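Local coordinates for protein salicylate 5-hydroxylase, large oxygenase component (Ralstonia sp., PDB 7C8Z) that is the oxygenase component that hydroxylates salicylate to gentisate, using oxygen, a Rieske-type [2Fe-2S] cluster and a mononuclear iron, at residues C69-E74 / T86-R91; L265-K270 / H415-T420. One frame throughout, in Å; residues are numbered along the deposited sequence.

Contact 1: C69-E74 / T86-R91; sequences CYVGLE and TVIGER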
loop_
_atom_site.group_PDB
_atom_site.type_symbol
_atom_site.label_atom_id
_atom_site.label_comp_id
_atom_site.label_asym_id
_atom_site.label_seq_id
_atom_site.Cartn_x
_atom_site.Cartn_y
_atom_site.Cartn_z
ATOM N N CYS A 69 -8.522 -8.835 29.111
ATOM C CA CYS A 69 -7.991 -7.866 28.170
ATOM C C CYS A 69 -8.889 -6.640 28.170
ATOM O O CYS A 69 -10.110 -6.748 28.328
ATOM C CB CYS A 69 -7.886 -8.454 26.763
ATOM S SG CYS A 69 -6.707 -9.819 26.640
ATOM N N TYR A 70 -8.269 -5.477 28.021
ATOM C CA TYR A 70 -8.976 -4.209 28.132
ATOM C C TYR A 70 -9.941 -4.031 26.966
ATOM O O TYR A 70 -9.609 -4.326 25.813
ATOM C CB TYR A 70 -7.959 -3.065 28.163
ATOM C CG TYR A 70 -8.535 -1.671 28.173
ATOM C CD1 TYR A 70 -8.911 -1.064 29.363
ATOM C CD2 TYR A 70 -8.674 -0.945 26.995
ATOM C CE1 TYR A 70 -9.423 0.216 29.378
ATOM C CE2 TYR A 70 -9.191 0.335 27.002
ATOM C CZ TYR A 70 -9.561 0.910 28.199
ATOM O OH TYR A 70 -10.073 2.185 28.230
ATOM N N VAL A 71 -11.155 -3.580 27.273
ATOM C CA VAL A 71 -12.120 -3.243 26.235
ATOM C C VAL A 71 -12.655 -1.820 26.346
ATOM O O VAL A 71 -13.227 -1.318 25.363
ATOM C CB VAL A 71 -13.292 -4.248 26.195
ATOM C CG1 VAL A 71 -12.785 -5.649 25.878
ATOM C CG2 VAL A 71 -14.068 -4.231 27.493
ATOM N N GLY A 72 -12.503 -1.126 27.470
ATOM C CA GLY A 72 -12.798 0.298 27.410
ATOM C C GLY A 72 -13.093 0.901 28.774
ATOM O O GLY A 72 -12.654 0.398 29.801
ATOM N N LEU A 73 -13.811 2.021 28.733
ATOM C CA LEU A 73 -14.251 2.734 29.921
ATOM C C LEU A 73 -15.772 2.781 29.966
ATOM O O LEU A 73 -16.436 2.864 28.926
ATOM C CB LEU A 73 -13.695 4.158 29.942
ATOM C CG LEU A 73 -12.170 4.254 29.935
ATOM C CD1 LEU A 73 -11.728 5.690 30.184
ATOM C CD2 LEU A 73 -11.601 3.315 30.982
ATOM N N GLU A 74 -16.321 2.760 31.185
ATOM C CA GLU A 74 -17.772 2.830 31.334
ATOM C C GLU A 74 -18.326 4.135 30.777
ATOM O O GLU A 74 -19.429 4.152 30.217
ATOM C CB GLU A 74 -18.164 2.673 32.802
ATOM C CG GLU A 74 -17.790 1.332 33.395
ATOM C CD GLU A 74 -18.707 0.914 34.532
ATOM O OE1 GLU A 74 -19.921 1.203 34.458
ATOM O OE2 GLU A 74 -18.209 0.294 35.499
ATOM N N THR A 86 -14.561 -2.627 19.668
ATOM C CA THR A 86 -13.139 -2.670 19.991
ATOM C C THR A 86 -12.618 -4.053 19.609
ATOM O O THR A 86 -13.287 -4.802 18.888
ATOM C CB THR A 86 -12.915 -2.325 21.475
ATOM O OG1 THR A 86 -11.510 -2.222 21.747
ATOM C CG2 THR A 86 -13.528 -3.391 22.373
ATOM N N VAL A 87 -11.430 -4.406 20.101
ATOM C CA VAL A 87 -10.778 -5.642 19.693
ATOM C C VAL A 87 -10.094 -6.294 20.888
ATOM O O VAL A 87 -9.724 -5.631 21.862
ATOM C CB VAL A 87 -9.764 -5.391 18.553
ATOM C CG1 VAL A 87 -8.444 -4.894 19.115
ATOM C CG2 VAL A 87 -9.564 -6.652 17.727
ATOM N N ILE A 88 -9.952 -7.617 20.811
ATOM C CA ILE A 88 -9.153 -8.394 21.751
ATOM C C ILE A 88 -8.253 -9.305 20.930
ATOM O O ILE A 88 -8.746 -10.179 20.205
ATOM C CB ILE A 88 -10.016 -9.213 22.724
ATOM C CG1 ILE A 88 -10.751 -8.281 23.691
ATOM C CG2 ILE A 88 -9.143 -10.195 23.493
ATOM C CD1 ILE A 88 -11.646 -8.998 24.672
ATOM N N GLY A 89 -6.945 -9.099 21.036
ATOM C CA GLY A 89 -6.024 -9.745 20.129
ATOM C C GLY A 89 -6.288 -9.267 18.720
ATOM O O GLY A 89 -6.016 -8.110 18.391
ATOM N N GLU A 90 -6.839 -10.139 17.878
ATOM C CA GLU A 90 -7.265 -9.754 16.540
ATOM C C GLU A 90 -8.739 -10.047 16.313
ATOM O O GLU A 90 -9.188 -10.108 15.167
ATOM C CB GLU A 90 -6.414 -10.459 15.487
ATOM C CG GLU A 90 -4.951 -10.080 15.560
ATOM C CD GLU A 90 -4.192 -10.486 14.323
ATOM O OE1 GLU A 90 -4.825 -11.041 13.401
ATOM O OE2 GLU A 90 -2.971 -10.239 14.264
ATOM N N ARG A 91 -9.507 -10.204 17.384
ATOM C CA ARG A 91 -10.915 -10.563 17.296
ATOM C C ARG A 91 -11.760 -9.356 17.677
ATOM O O ARG A 91 -11.660 -8.854 18.803
ATOM C CB ARG A 91 -11.226 -11.762 18.190
ATOM C CG ARG A 91 -10.649 -13.053 17.651
ATOM C CD ARG A 91 -10.684 -14.162 18.672
ATOM N NE ARG A 91 -12.005 -14.757 18.814
ATOM C CZ ARG A 91 -12.269 -15.765 19.635
ATOM N NH1 ARG A 91 -11.298 -16.281 20.379
ATOM N NH2 ARG A 91 -13.496 -16.257 19.714
#
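Strand 69-73 runs at 164° to residues 86-88 of strand 82-88, nearly antiparallel, with Cys69 beside Ile88 and Val71 beside Thr86, yet the two short axes stay 7.1 Å apart and no hydrogen bond joins the segments. The gap is bridged by side chains. Ile88 is the main one and works with both branches: its methyl CG2 rests on Cys69, 3.9 Å from CB and close to SG, while CD1 at the end of the longer branch reaches CG1 of Val71 at 3.7 Å. CG1 of Ile88 stands anti to the carbonyl carbon (chi1 -69°), which carries that branch obliquely across the valine. Thr86 meets Val71 chiefly through its methyl, CG2 lying 3.7 Å from Val71 O and also against CB. Beta-branched Thr86 and Ile88 suit their extended backbone, Val71 offers a methyl to the end of Ile88, and compact Cys69 fits under a methyl.

A classic beta bulge sets Val71 and Gly72 together opposite Val185, and this bulge and the type II' turn from Ile88 to Arg91 use backbone angles open to glycine, at Gly72 and Gly89. Gly72 N lies over one face of the Tyr70 ring, whose OH is hydrogen-bonded with Thr341 OG1.

Cys69, Val71 and Gly72 make backbone bonds to Ala187 and Val185 of strand 184-188, and Thr86 pairs with Val93. The two strands, not neighbours in the sheet order, come together through side chains, consistent with a sheet that curls toward a barrel-like form; packing between these segments is largely apolar and uses no hydrogen bond.

Contact 2: L265-K270 / H415-T420; sequences LKMDAK and HEIGDT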
loop_
_atom_site.group_PDB
_atom_site.type_symbol
_atom_site.label_atom_id
_atom_site.label_comp_id
_atom_site.label_asym_id
_atom_site.label_seq_id
_atom_site.Cartn_x
_atom_site.Cartn_y
_atom_site.Cartn_z
ATOM N N LEU A 265 9.574 -0.002 41.692
ATOM C CA LEU A 265 8.840 -0.732 40.669
ATOM C C LEU A 265 8.422 -2.082 41.235
ATOM O O LEU A 265 9.237 -2.788 41.838
ATOM C CB LEU A 265 9.661 -0.867 39.382
ATOM C CG LEU A 265 11.079 -1.395 39.487
ATOM C CD1 LEU A 265 11.068 -2.848 39.105
ATOM C CD2 LEU A 265 12.017 -0.609 38.595
ATOM N N LYS A 266 7.148 -2.424 41.060
ATOM C CA LYS A 266 6.564 -3.632 41.622
ATOM C C LYS A 266 5.919 -4.484 40.536
ATOM O O LYS A 266 5.591 -4.004 39.450
ATOM C CB LYS A 266 5.524 -3.284 42.694
ATOM C CG LYS A 266 6.102 -2.541 43.887
ATOM C CD LYS A 266 5.146 -1.467 44.366
ATOM C CE LYS A 266 5.507 -0.964 45.747
ATOM N NZ LYS A 266 4.300 -0.939 46.615
ATOM N N MET A 267 5.748 -5.768 40.850
ATOM C CA MET A 267 5.191 -6.752 39.933
ATOM C C MET A 267 4.170 -7.599 40.679
ATOM O O MET A 267 4.124 -7.608 41.912
ATOM C CB MET A 267 6.269 -7.674 39.348
ATOM C CG MET A 267 6.914 -7.180 38.081
ATOM S SD MET A 267 8.290 -8.232 37.552
ATOM C CE MET A 267 9.452 -7.974 38.889
ATOM N N ASP A 268 3.347 -8.316 39.921
ATOM C CA ASP A 268 2.438 -9.275 40.523
ATOM C C ASP A 268 3.155 -10.615 40.682
ATOM O O ASP A 268 4.332 -10.761 40.349
ATOM C CB ASP A 268 1.148 -9.389 39.707
ATOM C CG ASP A 268 1.309 -10.224 38.447
ATOM O OD1 ASP A 268 2.343 -10.088 37.762
ATOM O OD2 ASP A 268 0.382 -11.003 38.131
ATOM N N ALA A 269 2.424 -11.614 41.179
ATOM C CA ALA A 269 3.049 -12.884 41.538
ATOM C C ALA A 269 3.698 -13.547 40.331
ATOM O O ALA A 269 4.783 -14.128 40.442
ATOM C CB ALA A 269 2.019 -13.815 42.177
ATOM N N LYS A 270 3.062 -13.463 39.169
ATOM C CA LYS A 270 3.523 -14.175 37.988
ATOM C C LYS A 270 4.421 -13.328 37.089
ATOM O O LYS A 270 4.757 -13.769 35.984
ATOM C CB LYS A 270 2.320 -14.682 37.185
ATOM C CG LYS A 270 1.432 -15.657 37.945
ATOM C CD LYS A 270 0.842 -16.705 37.011
ATOM C CE LYS A 270 1.766 -17.910 36.867
ATOM N NZ LYS A 270 1.311 -18.842 35.793
ATOM N N HIS A 415 20.453 -10.643 37.014
ATOM C CA HIS A 415 19.521 -11.633 36.500
ATOM C C HIS A 415 18.308 -11.791 37.403
ATOM O O HIS A 415 17.432 -12.615 37.111
ATOM C CB HIS A 415 20.222 -12.988 36.330
ATOM C CG HIS A 415 21.521 -12.910 35.591
ATOM N ND1 HIS A 415 21.662 -13.347 34.291
ATOM C CD2 HIS A 415 22.739 -12.456 35.969
ATOM C CE1 HIS A 415 22.910 -13.159 33.899
ATOM N NE2 HIS A 415 23.585 -12.621 34.899
ATOM N N GLU A 416 18.235 -11.022 38.487
ATOM C CA GLU A 416 17.163 -11.158 39.459
ATOM C C GLU A 416 15.837 -10.656 38.891
ATOM O O GLU A 416 15.790 -9.723 38.085
ATOM C CB GLU A 416 17.524 -10.385 40.732
ATOM C CG GLU A 416 16.468 -10.369 41.831
ATOM C CD GLU A 416 16.327 -9.000 42.488
ATOM O OE1 GLU A 416 15.837 -8.059 41.821
ATOM O OE2 GLU A 416 16.710 -8.864 43.670
ATOM N N ILE A 417 14.754 -11.309 39.308
ATOM C CA ILE A 417 13.391 -10.899 38.991
ATOM C C ILE A 417 12.704 -10.574 40.310
ATOM O O ILE A 417 12.449 -11.475 41.117
ATOM C CB ILE A 417 12.628 -11.989 38.226
ATOM C CG1 ILE A 417 13.330 -12.307 36.905
ATOM C CG2 ILE A 417 11.187 -11.570 38.000
ATOM C CD1 ILE A 417 12.739 -13.490 36.162
ATOM N N GLY A 418 12.397 -9.299 40.537
ATOM C CA GLY A 418 11.734 -8.917 41.771
ATOM C C GLY A 418 11.571 -7.424 41.973
ATOM O O GLY A 418 12.232 -6.626 41.304
ATOM N N ASP A 419 10.707 -7.038 42.912
ATOM C CA ASP A 419 10.466 -5.627 43.195
ATOM C C ASP A 419 11.736 -4.946 43.695
ATOM O O ASP A 419 12.437 -5.469 44.566
ATOM C CB ASP A 419 9.350 -5.477 44.234
ATOM C CG ASP A 419 8.044 -6.126 43.799
ATOM O OD1 ASP A 419 8.031 -6.829 42.765
ATOM O OD2 ASP A 419 7.026 -5.931 44.495
ATOM N N THR A 420 12.046 -3.786 43.126
ATOM C CA THR A 420 13.229 -3.017 43.486
ATOM C C THR A 420 12.816 -1.657 44.036
ATOM O O THR A 420 11.649 -1.260 43.967
ATOM C CB THR A 420 14.174 -2.826 42.292
ATOM O OG1 THR A 420 13.637 -1.828 41.416
ATOM C CG2 THR A 420 14.359 -4.131 41.529
HETATM O O HOH W 1 3.900 -6.679 44.160
#
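The carboxylate of Asp419 lays one face against the strand: CA, CB and CG of Lys266 and the N-H of Met267 all lie on that side, with Lys266 CA 3.6 Å from Asp419 CG. Met267 N donates to OD1 at 3.2 Å, from 49° out of the carboxylate plane, and OD2 sits over the Lys266 methylenes. Aspartate is short enough to make this bond from the adjoining chain. The lysine chain crosses it at about a right angle and leads NZ away to Tyr207.

Next to this pair, Leu265 and Thr420 form a single antiparallel hydrogen-bonded bridge. Thr420 N gives Leu265 O a bond of 3.2 Å, whereas the return bond from Leu265 N to Thr420 O is weak. Leu265, with CG between its N and carbonyl carbon (chi1 51°), sets CG and both methyls round Thr420 OG1, a hydroxyl bonded to His422 O. Flexible Met267 bends at its thioether to bring CE within 3.6 Å of Gly418 N and near Ile417 CG2.

The loop before helix 427-440 thereby lines the outermost strand, 263-267, of the catalytic-domain sheet. Lys266 pairs with Ala275 of strand 274-278, Leu428 of helix 427-440 packs on Leu265 and Met267, and Thr203 of helix 196-211 touches Lys266.

Contact 1 comes first along the chain, in the Rieske range, and both of its segments precede those of contact 2, which lie in the catalytic range. Their centres lie 27 Å apart and their nearest atoms about 13 Å apart, so they do not touch. Contact 1 joins two strands of the Rieske sheet; contact 2 sets a loop on the edge strand of the catalytic sheet. The two are nevertheless linked through the catalytic one: its strand 338-346 receives Thr86, Val87 and Tyr70 from contact 1. Contact 1 therefore lies where the Rieske sheet abuts the catalytic domain, away from the cluster, and contact 2 fastens a C-terminal loop to that domain, with Leu265 about 14 Å from the iron by its side chain.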